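Local coordinates for mRNA-binding protein PUF3 (Saccharomyces cerevisiae, PDB 3K49) that binds the 3'-UTRs of messenger RNAs, mostly those encoding mitochondrial proteins, and promotes the deadenylation and decay of COX17 mRNA, at residues S302-I305 and L306-D310; A313-V316 and I317-L320; A252-V255 and V256-S259; L331-I334 and A335-Y339; V268-S271 and I272-S276. All blocks are in the same frame, centred on the assembly; numbering follows the deposited sequence.

In the fold
All five contacts lie near the C-terminal end of the Pumilio homology domain: contacts 3 and 5 in Pumilio repeat 7, contacts 1 and 2 in repeat 8, and contact 4 on helix 326-345, which begins in repeat 8 and runs past its end. Contacts 2 and 5 are buried and sit on the RNA-reading helices, where amides and a carboxylate meet the bases; a salt bridge from Lys319 to Glu269 ties the two together. Contacts 1, 3 and 4 are only partly buried and rely on aliphatic, CH-pi and backbone contacts. Contact 1 touches contacts 2, 3 and 4, whereas contacts 3 and 4 stand about 20 Å apart between centres.

Contact 1: residues S302-I305 and L306-D310; sequences SPMI and LMIKD. With nucleotides of chain B.
Ile305 meets two side chains further along the helix, Ile308 and Lys309, and crosses both at a slant. It divides the work between its branches. CG2, set anti to the backbone N, faces the lysine chain and comes to 3.6 Å from Lys309 CE. The other arm, CG1 with CD1, turns to the isoleucine, and the two methyl ends, Ile305 CD1 and Ile308 CD1, meet at 4.1 Å. Extended beyond CG, Lys309 lays its aliphatic stem across Ile305, with CE the atom nearest to CG2. Met304 touches Ile308 more loosely, CE to CD1 at 4.5 Å.

Beneath these side chains a short helix opens at Ser302, its N-cap residue, whose OG bonds back to Glu299 O. Leu306 N donates to Ser302 O at 3.1 Å in an almost straight bond of 173°. Ile308 N to Met304 O, at 2.8 Å, repeats the step two residues on. The residues that follow come close to the RNA: Lys309 O stands 3.3 Å from N4 of C1 of chain B, an approach consistent with part of the 5' cytosine pocket of Puf3.

Within repeat 8 this helix is packed on several sides. Met307 enters among Ala313, Val316 and Ile317 of helix 313-323, Pro303 rests on Val256 of helix 255-259, and Met304, Ile308 and Lys309 lie against Ala335 and Tyr339 of helix 326-345. Asp310 OD2 caps Ala313 N and so joins this helix to the start of helix 313-323.

Contact 2: residues A313-V316 and I317-L320; sequences ANYV and IQKL. With nucleotides of chain B.
Asn314 lays its side-chain amide along the flank of that of Gln318, their planes only 19° apart. Gln318 NE2 donates to Asn314 OD1 at 2.9 Å, and this link holds the two amides as one nearly flat reading edge for a base. U3 of chain B is read along that edge by three bonds. Its N3 donates a hydrogen bond to Asn314 OD1 at 3.1 Å, almost straight at 173°; Asn314 ND2 donates to O2 of U3 at 2.8 Å, and Gln318 NE2 to O4 of U3 at 2.7 Å. Asn314 OD1 is thus gripped by two donors. Its CG takes the crowded position between the backbone N and the carbonyl carbon (chi1 79°), and ND2 is also bonded to Asp310 O, which helps fix the rotation of the amide.

Tyr315 presents one ring face to the guanine of G4 of chain B, with Tyr315 CE1 3.4 Å from C4 of G4. Asn, Tyr and Gln in this spacing form the uracil-reading triad of PUF repeats, here in repeat 8.

Helix 313-323 carries this edge between its neighbours: Asn314, Ile317 and Gln318 touch helix 355-364, Val316 and Leu320 pack on Val268 and Ile272 of helix 264-274, and Ile317 also meets Ile336 of helix 326-345.

Contact 3: residues A252-V255 and V256-S259; sequences ANNV and VEYS
Val255 O is gripped twice by a single residue, Ser259, whose hydroxyl and amide approach the carbonyl from opposite faces of its plane. Ser259 OG donates at 2.7 Å to Val255 O, and the bond from Ser259 N to the same oxygen measures 3.1 Å. The serine hydroxyl can do this because OG stands beside its own backbone N, anti to the carbonyl carbon (chi1 -63°), and therefore bends back toward the preceding turn.

One residue earlier the same spacing of four joins Asn254 to Tyr258. Tyr258 N reaches Asn254 O at 3.1 Å in a nearly straight bond, while their side chains cross at an angle. Asn254 CB sits over the middle of the tyrosine ring, 3.5 Å from the centroid and 14° off the normal, a clear CH-pi contact. The amide plane of Asn254 is turned 29° from the ring, so it leans over the hydroxyl end without lying flat on it.

Asn254 holds the N-cap position, yet its side chain makes no capping bond; ND2 is bonded instead to Thr250 O, back in helix 238-252. Tyr258 packs further against Ile217 and Gln218 of helix 213-218 and Ala264 of helix 264-274, so that its ring lies between repeats 6 and 7.

The chemistry suggests a short helical segment tied by side chains: Asn254 links its start to the preceding helix and covers a ring, and the buried Ser259 hydroxyl finds its acceptor in Val255 O.

Contact 4: residues L331-I334 and A335-Y339; sequences LIVI and AIRAY
Arg337 follows the same course as Val333, one turn earlier on the long helix 326-345, which begins in Pumilio repeat 8 and continues beyond it. Its CB lies 3.6 Å from Ile334 O, and CG then passes Val333 O. From CG to NE the chain is extended, which brings CD to 3.8 Å from Val333 CG1, with NE about as near. At the tip the flat guanidinium turns a face to that methyl, which lies toward the rim of the group: CZ is 3.6 Å from Val333 CG1, and NH2 is the more distant of the two terminal nitrogens. The backbone follows the same spacing, Arg337 N donating to Val333 O at 2.9 Å and 172°.

Ile332 and Ile336 repeat this pairing on another flank of the helix, where neighbours bury them. Ile336 packs between Ile317 and Val321 of helix 313-323 and Leu360 and Val364 of helix 355-364, while Ile332 touches Leu320. With CG2 of Ile332 set anti to the backbone N, this branch points along the helix to its partner, and Ile332 CG2 meets Ile336 CD1 at 3.8 Å.

Contact 5: residues V268-S271 and I272-S276; sequences VEKS and ILYGS. With nucleotides of chain B.
Lys270 runs alongside Tyr274, one helical turn on, and brings its CD to the edge of the ring, 3.7 Å from Tyr274 CE2. Bends at chi2 and chi4 leave the middle of the lysine chain, at CD, to touch the ring. Leu273 CG covers one face of the same tyrosine.

The neighbouring Glu269 faces the RNA. Its OE1 takes two bonds from the guanine G4 of chain B, from N1 at 2.5 Å and from N2 at 2.8 Å, so a single carboxylate oxygen grips the Watson-Crick edge of the base. The chain is extended beyond CG, which carries the carboxylate out to the nucleotide.

The second shell steadies this group. Glu269 OE2 forms a salt bridge with Lys319 of helix 313-323, and Lys270 also lies against that lysine; the nearby positive charge probably favours the ionised carboxylate. Behind the glutamate the helix is regular: Leu273 N bonds to Glu269 O at 2.9 Å, and Tyr274 N to Lys270 O at 2.7 Å. Ile272 turns its CG1 back toward Glu269 O, at 3.3 Å, with chi1 at 66°. Ser271 OG bonds to Val267 O, and its side chain packs on Ile248 and Val251 of helix 238-252. The helix closes with Gly275 N on Ser271 O at 2.8 Å, before Ser276 caps helix 277-284.

A glutamate meeting guanine N1 and N2 from the RNA-facing helix is the guanine-reading arrangement of PUF repeats, used here by Pumilio repeat 7.

Contact 1: residues S302-I305 and L306-D310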
# COMPACT_ATOMS: atom_id res chain seq x y z
N SER A 302 30.52 -19.28 9.25
CA SER A 302 29.56 -19.94 8.38
C SER A 302 28.29 -19.10 8.27
O SER A 302 27.84 -18.51 9.26
CB SER A 302 29.22 -21.33 8.91
OG SER A 302 28.53 -21.23 10.14
N PRO A 303 27.69 -19.06 7.07
CA PRO A 303 26.46 -18.31 6.80
C PRO A 303 25.44 -18.39 7.94
O PRO A 303 25.08 -17.35 8.50
CB PRO A 303 25.92 -18.98 5.54
CG PRO A 303 27.16 -19.39 4.81
CD PRO A 303 28.16 -19.78 5.87
N MET A 304 25.02 -19.60 8.28
CA MET A 304 24.04 -19.83 9.34
C MET A 304 24.33 -19.03 10.59
O MET A 304 23.46 -18.31 11.09
CB MET A 304 24.00 -21.31 9.70
CG MET A 304 23.39 -22.19 8.64
SD MET A 304 21.59 -22.17 8.74
CE MET A 304 21.36 -22.70 10.44
N ILE A 305 25.55 -19.16 11.10
CA ILE A 305 25.91 -18.55 12.38
C ILE A 305 25.99 -17.04 12.30
O ILE A 305 25.60 -16.34 13.23
CB ILE A 305 27.26 -19.08 12.89
CG1 ILE A 305 27.24 -20.60 13.01
CG2 ILE A 305 27.62 -18.43 14.22
CD1 ILE A 305 26.18 -21.12 13.97
N LEU A 306 26.52 -16.53 11.19
CA LEU A 306 26.55 -15.09 10.95
C LEU A 306 25.12 -14.57 10.94
O LEU A 306 24.85 -13.44 11.34
CB LEU A 306 27.21 -14.77 9.62
CG LEU A 306 28.72 -14.92 9.48
CD1 LEU A 306 29.11 -14.71 8.03
CD2 LEU A 306 29.45 -13.94 10.39
N MET A 307 24.20 -15.40 10.46
CA MET A 307 22.80 -15.03 10.35
C MET A 307 22.06 -15.10 11.68
O MET A 307 21.38 -14.14 12.06
CB MET A 307 22.11 -15.87 9.27
CG MET A 307 22.47 -15.42 7.85
SD MET A 307 21.79 -16.45 6.55
CE MET A 307 20.03 -16.31 6.88
N ILE A 308 22.21 -16.21 12.40
CA ILE A 308 21.58 -16.37 13.71
C ILE A 308 21.90 -15.22 14.66
O ILE A 308 21.08 -14.84 15.49
CB ILE A 308 22.01 -17.68 14.39
CG1 ILE A 308 21.66 -18.88 13.51
CG2 ILE A 308 21.34 -17.82 15.75
CD1 ILE A 308 22.15 -20.20 14.07
N LYS A 309 23.10 -14.67 14.53
CA LYS A 309 23.58 -13.64 15.46
C LYS A 309 23.19 -12.22 15.03
O LYS A 309 23.41 -11.26 15.78
CB LYS A 309 25.10 -13.70 15.60
CG LYS A 309 25.60 -14.96 16.28
CD LYS A 309 27.11 -14.96 16.39
CE LYS A 309 27.62 -16.22 17.07
NZ LYS A 309 29.10 -16.23 17.20
N ASP A 310 22.62 -12.08 13.84
CA ASP A 310 22.31 -10.75 13.31
C ASP A 310 20.86 -10.34 13.59
O ASP A 310 19.95 -11.17 13.55
CB ASP A 310 22.59 -10.68 11.81
CG ASP A 310 22.14 -9.37 11.20
OD1 ASP A 310 22.58 -8.31 11.68
OD2 ASP A 310 21.34 -9.41 10.23
O5' C B 1 19.08 -3.82 20.90
C5' C B 1 18.88 -4.89 21.83
C4' C B 1 17.47 -5.40 21.67
O4' C B 1 17.35 -6.19 20.46
C3' C B 1 17.01 -6.38 22.74
O3' C B 1 15.58 -6.40 22.89
C2' C B 1 17.53 -7.73 22.24
O2' C B 1 16.85 -8.83 22.83
C1' C B 1 17.25 -7.58 20.74
N1 C B 1 18.20 -8.30 19.86
C2 C B 1 18.00 -9.61 19.47
O2 C B 1 16.99 -10.23 19.85
N3 C B 1 18.96 -10.14 18.66
C4 C B 1 20.02 -9.43 18.26
N4 C B 1 20.89 -10.05 17.45
C5 C B 1 20.21 -8.09 18.65
C6 C B 1 19.27 -7.61 19.44

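Contact 2: residues A313-V316 and I317-L320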
# COMPACT_ATOMS: atom_id res chain seq x y z
N ALA A 313 18.90 -10.95 10.21
CA ALA A 313 19.06 -12.28 9.63
C ALA A 313 18.37 -13.38 10.44
O ALA A 313 17.92 -14.38 9.87
CB ALA A 313 20.53 -12.61 9.44
N ASN A 314 18.26 -13.20 11.75
CA ASN A 314 17.57 -14.20 12.58
C ASN A 314 16.12 -14.48 12.13
O ASN A 314 15.65 -15.61 12.28
CB ASN A 314 17.63 -13.83 14.06
CG ASN A 314 16.61 -12.76 14.44
OD1 ASN A 314 15.41 -13.01 14.42
ND2 ASN A 314 17.09 -11.58 14.78
N TYR A 315 15.44 -13.48 11.58
CA TYR A 315 14.08 -13.64 11.07
C TYR A 315 14.07 -14.51 9.82
O TYR A 315 13.18 -15.35 9.63
CB TYR A 315 13.42 -12.29 10.74
CG TYR A 315 13.22 -11.39 11.94
CD1 TYR A 315 13.99 -10.24 12.10
CD2 TYR A 315 12.24 -11.66 12.89
CE1 TYR A 315 13.81 -9.41 13.18
CE2 TYR A 315 12.05 -10.83 13.97
CZ TYR A 315 12.84 -9.71 14.11
OH TYR A 315 12.65 -8.87 15.19
N VAL A 316 15.06 -14.30 8.96
CA VAL A 316 15.20 -15.11 7.76
C VAL A 316 15.49 -16.57 8.12
O VAL A 316 15.11 -17.48 7.39
CB VAL A 316 16.31 -14.58 6.83
CG1 VAL A 316 16.41 -15.43 5.58
CG2 VAL A 316 16.04 -13.13 6.46
N ILE A 317 16.15 -16.77 9.26
CA ILE A 317 16.43 -18.12 9.74
C ILE A 317 15.15 -18.77 10.25
O ILE A 317 14.81 -19.89 9.84
CB ILE A 317 17.47 -18.12 10.87
CG1 ILE A 317 18.82 -17.59 10.37
CG2 ILE A 317 17.64 -19.52 11.44
CD1 ILE A 317 19.54 -18.52 9.43
N GLN A 318 14.44 -18.06 11.12
CA GLN A 318 13.13 -18.50 11.58
C GLN A 318 12.25 -18.88 10.39
O GLN A 318 11.66 -19.96 10.35
CB GLN A 318 12.44 -17.40 12.40
CG GLN A 318 13.30 -16.81 13.50
CD GLN A 318 12.54 -15.83 14.37
OE1 GLN A 318 11.34 -15.98 14.58
NE2 GLN A 318 13.23 -14.81 14.87
N LYS A 319 12.19 -17.97 9.42
CA LYS A 319 11.41 -18.19 8.21
C LYS A 319 11.82 -19.50 7.52
O LYS A 319 10.96 -20.28 7.10
CB LYS A 319 11.60 -17.02 7.25
CG LYS A 319 10.50 -16.87 6.21
CD LYS A 319 9.22 -16.32 6.83
CE LYS A 319 8.21 -15.88 5.78
NZ LYS A 319 8.11 -14.40 5.64
N LEU A 320 13.12 -19.73 7.41
CA LEU A 320 13.62 -20.94 6.76
C LEU A 320 13.14 -22.20 7.47
O LEU A 320 12.76 -23.18 6.84
CB LEU A 320 15.14 -20.94 6.68
CG LEU A 320 15.75 -20.27 5.45
CD1 LEU A 320 17.27 -20.39 5.47
CD2 LEU A 320 15.17 -20.87 4.17
P U B 3 10.17 -8.33 21.30
OP1 U B 3 9.33 -7.16 21.66
OP2 U B 3 9.54 -9.53 20.71
O5' U B 3 11.35 -7.82 20.34
C5' U B 3 12.27 -6.82 20.75
C4' U B 3 13.34 -6.61 19.70
O4' U B 3 14.19 -7.79 19.62
C3' U B 3 12.84 -6.41 18.28
O3' U B 3 12.53 -5.03 18.06
C2' U B 3 14.03 -6.86 17.44
O2' U B 3 15.03 -5.86 17.32
C1' U B 3 14.55 -8.04 18.27
N1 U B 3 14.00 -9.35 17.88
C2 U B 3 14.69 -10.10 16.94
O2 U B 3 15.71 -9.71 16.40
N3 U B 3 14.13 -11.31 16.64
C4 U B 3 12.99 -11.86 17.17
O4 U B 3 12.63 -12.99 16.84
C5 U B 3 12.32 -11.02 18.13
C6 U B 3 12.84 -9.83 18.44
P G B 4 11.33 -4.63 17.07
OP1 G B 4 11.00 -3.20 17.30
OP2 G B 4 10.28 -5.67 17.19
O5' G B 4 11.99 -4.75 15.62
C5' G B 4 13.23 -4.12 15.33
C4' G B 4 13.46 -4.11 13.84
O4' G B 4 13.56 -5.47 13.37
C3' G B 4 12.29 -3.55 13.05
O3' G B 4 12.31 -2.13 13.04
C2' G B 4 12.50 -4.18 11.67
O2' G B 4 13.43 -3.50 10.85
C1' G B 4 13.05 -5.55 12.05
N9 G B 4 12.05 -6.61 12.00
C8 G B 4 11.01 -6.86 12.88
N7 G B 4 10.29 -7.89 12.54
C5 G B 4 10.89 -8.36 11.37
C6 G B 4 10.56 -9.45 10.55
O6 G B 4 9.64 -10.27 10.68
N1 G B 4 11.42 -9.55 9.46
C2 G B 4 12.48 -8.71 9.23
N2 G B 4 13.22 -8.96 8.14
N3 G B 4 12.80 -7.70 9.99
C4 G B 4 11.97 -7.58 11.04

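Contact 3: residues A252-V255 and V256-S259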
# COMPACT_ATOMS: atom_id res chain seq x y z
N ALA A 252 19.93 -15.03 -4.30
CA ALA A 252 20.81 -16.17 -4.13
C ALA A 252 22.28 -15.71 -4.02
O ALA A 252 22.99 -16.08 -3.08
CB ALA A 252 20.63 -17.15 -5.27
N ASN A 253 22.72 -14.88 -4.96
CA ASN A 253 24.10 -14.42 -4.98
C ASN A 253 24.52 -13.58 -3.75
O ASN A 253 25.71 -13.32 -3.54
CB ASN A 253 24.38 -13.61 -6.25
CG ASN A 253 24.16 -14.42 -7.51
OD1 ASN A 253 24.38 -15.64 -7.53
ND2 ASN A 253 23.74 -13.75 -8.58
N ASN A 254 23.54 -13.17 -2.94
CA ASN A 254 23.83 -12.26 -1.84
C ASN A 254 23.14 -12.63 -0.54
O ASN A 254 22.95 -11.77 0.34
CB ASN A 254 23.42 -10.84 -2.22
CG ASN A 254 24.23 -10.30 -3.37
OD1 ASN A 254 25.33 -9.77 -3.17
ND2 ASN A 254 23.70 -10.44 -4.59
N VAL A 255 22.76 -13.89 -0.42
CA VAL A 255 21.85 -14.30 0.63
C VAL A 255 22.21 -13.72 1.98
O VAL A 255 21.35 -13.20 2.70
CB VAL A 255 21.81 -15.81 0.79
CG1 VAL A 255 20.89 -16.15 1.95
CG2 VAL A 255 21.32 -16.45 -0.49
N VAL A 256 23.47 -13.83 2.35
CA VAL A 256 23.88 -13.44 3.68
C VAL A 256 23.85 -11.92 3.90
O VAL A 256 23.35 -11.47 4.93
CB VAL A 256 25.25 -14.03 4.06
CG1 VAL A 256 25.77 -13.41 5.36
CG2 VAL A 256 25.13 -15.53 4.17
N GLU A 257 24.37 -11.15 2.95
CA GLU A 257 24.45 -9.69 3.13
C GLU A 257 23.06 -9.06 3.16
O GLU A 257 22.79 -8.17 3.97
CB GLU A 257 25.28 -9.03 2.03
CG GLU A 257 25.62 -7.56 2.36
CD GLU A 257 25.50 -6.62 1.16
OE1 GLU A 257 26.07 -6.93 0.10
OE2 GLU A 257 24.83 -5.56 1.29
N TYR A 258 22.18 -9.51 2.27
CA TYR A 258 20.80 -9.04 2.29
C TYR A 258 20.10 -9.38 3.61
O TYR A 258 19.42 -8.54 4.19
CB TYR A 258 20.01 -9.61 1.12
CG TYR A 258 20.43 -9.06 -0.22
CD1 TYR A 258 20.02 -9.66 -1.39
CD2 TYR A 258 21.24 -7.93 -0.32
CE1 TYR A 258 20.39 -9.17 -2.62
CE2 TYR A 258 21.60 -7.41 -1.56
CZ TYR A 258 21.18 -8.05 -2.71
OH TYR A 258 21.52 -7.59 -3.96
N SER A 259 20.28 -10.61 4.07
CA SER A 259 19.67 -11.04 5.32
C SER A 259 20.06 -10.14 6.49
O SER A 259 19.33 -10.05 7.47
CB SER A 259 20.05 -12.49 5.64
OG SER A 259 19.55 -13.37 4.65

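Contact 4: residues L331-I334 and A335-Y339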
# COMPACT_ATOMS: atom_id res chain seq x y z
N LEU A 331 18.80 -30.32 8.53
CA LEU A 331 20.11 -29.75 8.83
C LEU A 331 20.02 -28.39 9.52
O LEU A 331 20.87 -28.05 10.35
CB LEU A 331 20.94 -29.63 7.55
CG LEU A 331 20.77 -30.77 6.55
CD1 LEU A 331 21.67 -30.57 5.33
CD2 LEU A 331 21.03 -32.13 7.19
N ILE A 332 18.99 -27.63 9.19
CA ILE A 332 18.82 -26.29 9.73
C ILE A 332 18.52 -26.33 11.23
O ILE A 332 19.07 -25.55 12.01
CB ILE A 332 17.72 -25.51 8.98
CG1 ILE A 332 18.17 -25.23 7.54
CG2 ILE A 332 17.37 -24.22 9.71
CD1 ILE A 332 17.13 -24.57 6.68
N VAL A 333 17.65 -27.25 11.62
CA VAL A 333 17.22 -27.35 13.00
C VAL A 333 18.39 -27.69 13.91
O VAL A 333 18.65 -27.01 14.90
CB VAL A 333 16.13 -28.42 13.18
CG1 VAL A 333 15.79 -28.59 14.65
CG2 VAL A 333 14.89 -28.06 12.37
N ILE A 334 19.08 -28.77 13.56
CA ILE A 334 20.19 -29.25 14.36
C ILE A 334 21.27 -28.19 14.54
O ILE A 334 21.84 -28.06 15.63
CB ILE A 334 20.85 -30.49 13.72
CG1 ILE A 334 19.87 -31.66 13.69
CG2 ILE A 334 22.12 -30.86 14.46
CD1 ILE A 334 20.34 -32.84 12.87
N ALA A 335 21.54 -27.43 13.48
CA ALA A 335 22.51 -26.34 13.56
C ALA A 335 22.09 -25.31 14.60
O ALA A 335 22.91 -24.84 15.40
CB ALA A 335 22.67 -25.68 12.20
N ILE A 336 20.80 -24.97 14.60
CA ILE A 336 20.26 -23.98 15.53
C ILE A 336 20.36 -24.50 16.95
O ILE A 336 20.82 -23.79 17.85
CB ILE A 336 18.79 -23.64 15.21
CG1 ILE A 336 18.66 -23.19 13.75
CG2 ILE A 336 18.28 -22.56 16.14
CD1 ILE A 336 17.25 -22.92 13.32
N ARG A 337 19.94 -25.74 17.15
CA ARG A 337 20.02 -26.38 18.46
C ARG A 337 21.45 -26.32 18.98
O ARG A 337 21.70 -26.01 20.15
CB ARG A 337 19.54 -27.82 18.38
CG ARG A 337 18.03 -27.98 18.37
CD ARG A 337 17.63 -29.39 17.91
NE ARG A 337 16.22 -29.68 18.12
CZ ARG A 337 15.56 -30.67 17.53
NH1 ARG A 337 16.20 -31.47 16.68
NH2 ARG A 337 14.27 -30.87 17.78
N ALA A 338 22.40 -26.62 18.10
CA ALA A 338 23.81 -26.58 18.45
C ALA A 338 24.25 -25.20 18.93
O ALA A 338 24.98 -25.08 19.91
CB ALA A 338 24.66 -27.02 17.27
N TYR A 339 23.80 -24.15 18.24
CA TYR A 339 24.22 -22.79 18.57
C TYR A 339 23.80 -22.37 19.97
O TYR A 339 24.49 -21.59 20.64
CB TYR A 339 23.68 -21.78 17.55
CG TYR A 339 23.92 -20.35 17.97
CD1 TYR A 339 25.15 -19.74 17.77
CD2 TYR A 339 22.92 -19.60 18.59
CE1 TYR A 339 25.37 -18.43 18.16
CE2 TYR A 339 23.13 -18.29 18.98
CZ TYR A 339 24.36 -17.72 18.76
OH TYR A 339 24.59 -16.41 19.15

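Contact 5: residues V268-S271 and I272-S276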
# COMPACT_ATOMS: atom_id res chain seq x y z
N VAL A 268 14.40 -11.26 1.26
CA VAL A 268 14.83 -12.65 1.36
C VAL A 268 13.69 -13.51 1.91
O VAL A 268 13.50 -14.64 1.49
CB VAL A 268 16.09 -12.82 2.23
CG1 VAL A 268 16.55 -14.27 2.21
CG2 VAL A 268 17.22 -11.91 1.75
N GLU A 269 12.92 -12.96 2.84
CA GLU A 269 11.81 -13.72 3.41
C GLU A 269 10.75 -14.03 2.37
O GLU A 269 10.25 -15.15 2.30
CB GLU A 269 11.17 -12.97 4.57
CG GLU A 269 12.06 -12.79 5.79
CD GLU A 269 11.28 -12.21 6.97
OE1 GLU A 269 11.73 -11.20 7.55
OE2 GLU A 269 10.20 -12.76 7.30
N LYS A 270 10.41 -13.04 1.55
CA LYS A 270 9.40 -13.24 0.51
C LYS A 270 9.93 -14.20 -0.53
O LYS A 270 9.18 -14.99 -1.09
CB LYS A 270 9.02 -11.91 -0.14
CG LYS A 270 8.33 -10.96 0.80
CD LYS A 270 6.97 -11.52 1.24
CE LYS A 270 6.52 -10.92 2.58
NZ LYS A 270 7.54 -11.15 3.65
N SER A 271 11.24 -14.11 -0.80
CA SER A 271 11.89 -14.97 -1.78
C SER A 271 11.62 -16.41 -1.43
O SER A 271 11.12 -17.17 -2.25
CB SER A 271 13.40 -14.73 -1.81
OG SER A 271 13.71 -13.44 -2.31
N ILE A 272 11.95 -16.78 -0.20
CA ILE A 272 11.81 -18.17 0.23
C ILE A 272 10.34 -18.53 0.53
O ILE A 272 9.96 -19.70 0.50
CB ILE A 272 12.73 -18.51 1.44
CG1 ILE A 272 12.33 -17.73 2.68
CG2 ILE A 272 14.19 -18.20 1.10
CD1 ILE A 272 13.36 -17.85 3.78
N LEU A 273 9.52 -17.52 0.79
CA LEU A 273 8.11 -17.74 1.05
C LEU A 273 7.32 -17.96 -0.24
O LEU A 273 6.49 -18.86 -0.31
CB LEU A 273 7.52 -16.57 1.83
CG LEU A 273 6.01 -16.62 2.05
CD1 LEU A 273 5.61 -17.95 2.67
CD2 LEU A 273 5.55 -15.47 2.92
N TYR A 274 7.59 -17.15 -1.26
CA TYR A 274 6.81 -17.21 -2.49
C TYR A 274 7.54 -17.79 -3.71
O TYR A 274 6.94 -17.95 -4.77
CB TYR A 274 6.21 -15.85 -2.82
CG TYR A 274 5.20 -15.41 -1.79
CD1 TYR A 274 4.05 -16.16 -1.56
CD2 TYR A 274 5.40 -14.27 -1.02
CE1 TYR A 274 3.12 -15.77 -0.61
CE2 TYR A 274 4.48 -13.88 -0.07
CZ TYR A 274 3.34 -14.63 0.13
OH TYR A 274 2.42 -14.23 1.08
N GLY A 275 8.82 -18.10 -3.57
CA GLY A 275 9.54 -18.72 -4.66
C GLY A 275 9.12 -20.16 -4.90
O GLY A 275 8.68 -20.85 -3.97
N SER A 276 9.25 -20.62 -6.14
CA SER A 276 8.95 -22.01 -6.50
C SER A 276 9.87 -22.99 -5.77
O SER A 276 10.82 -22.59 -5.09
CB SER A 276 9.07 -22.21 -8.02
OG SER A 276 10.42 -22.08 -8.44
P G B 4 11.33 -4.63 17.07
OP1 G B 4 11.00 -3.20 17.30
OP2 G B 4 10.28 -5.67 17.19
O5' G B 4 11.99 -4.75 15.62
C5' G B 4 13.23 -4.12 15.33
C4' G B 4 13.46 -4.11 13.84
O4' G B 4 13.56 -5.47 13.37
C3' G B 4 12.29 -3.55 13.05
O3' G B 4 12.31 -2.13 13.04
C2' G B 4 12.50 -4.18 11.67
O2' G B 4 13.43 -3.50 10.85
C1' G B 4 13.05 -5.55 12.05
N9 G B 4 12.05 -6.61 12.00
C8 G B 4 11.01 -6.86 12.88
N7 G B 4 10.29 -7.89 12.54
C5 G B 4 10.89 -8.36 11.37
C6 G B 4 10.56 -9.45 10.55
O6 G B 4 9.64 -10.27 10.68
N1 G B 4 11.42 -9.55 9.46
C2 G B 4 12.48 -8.71 9.23
N2 G B 4 13.22 -8.96 8.14
N3 G B 4 12.80 -7.70 9.99
C4 G B 4 11.97 -7.58 11.04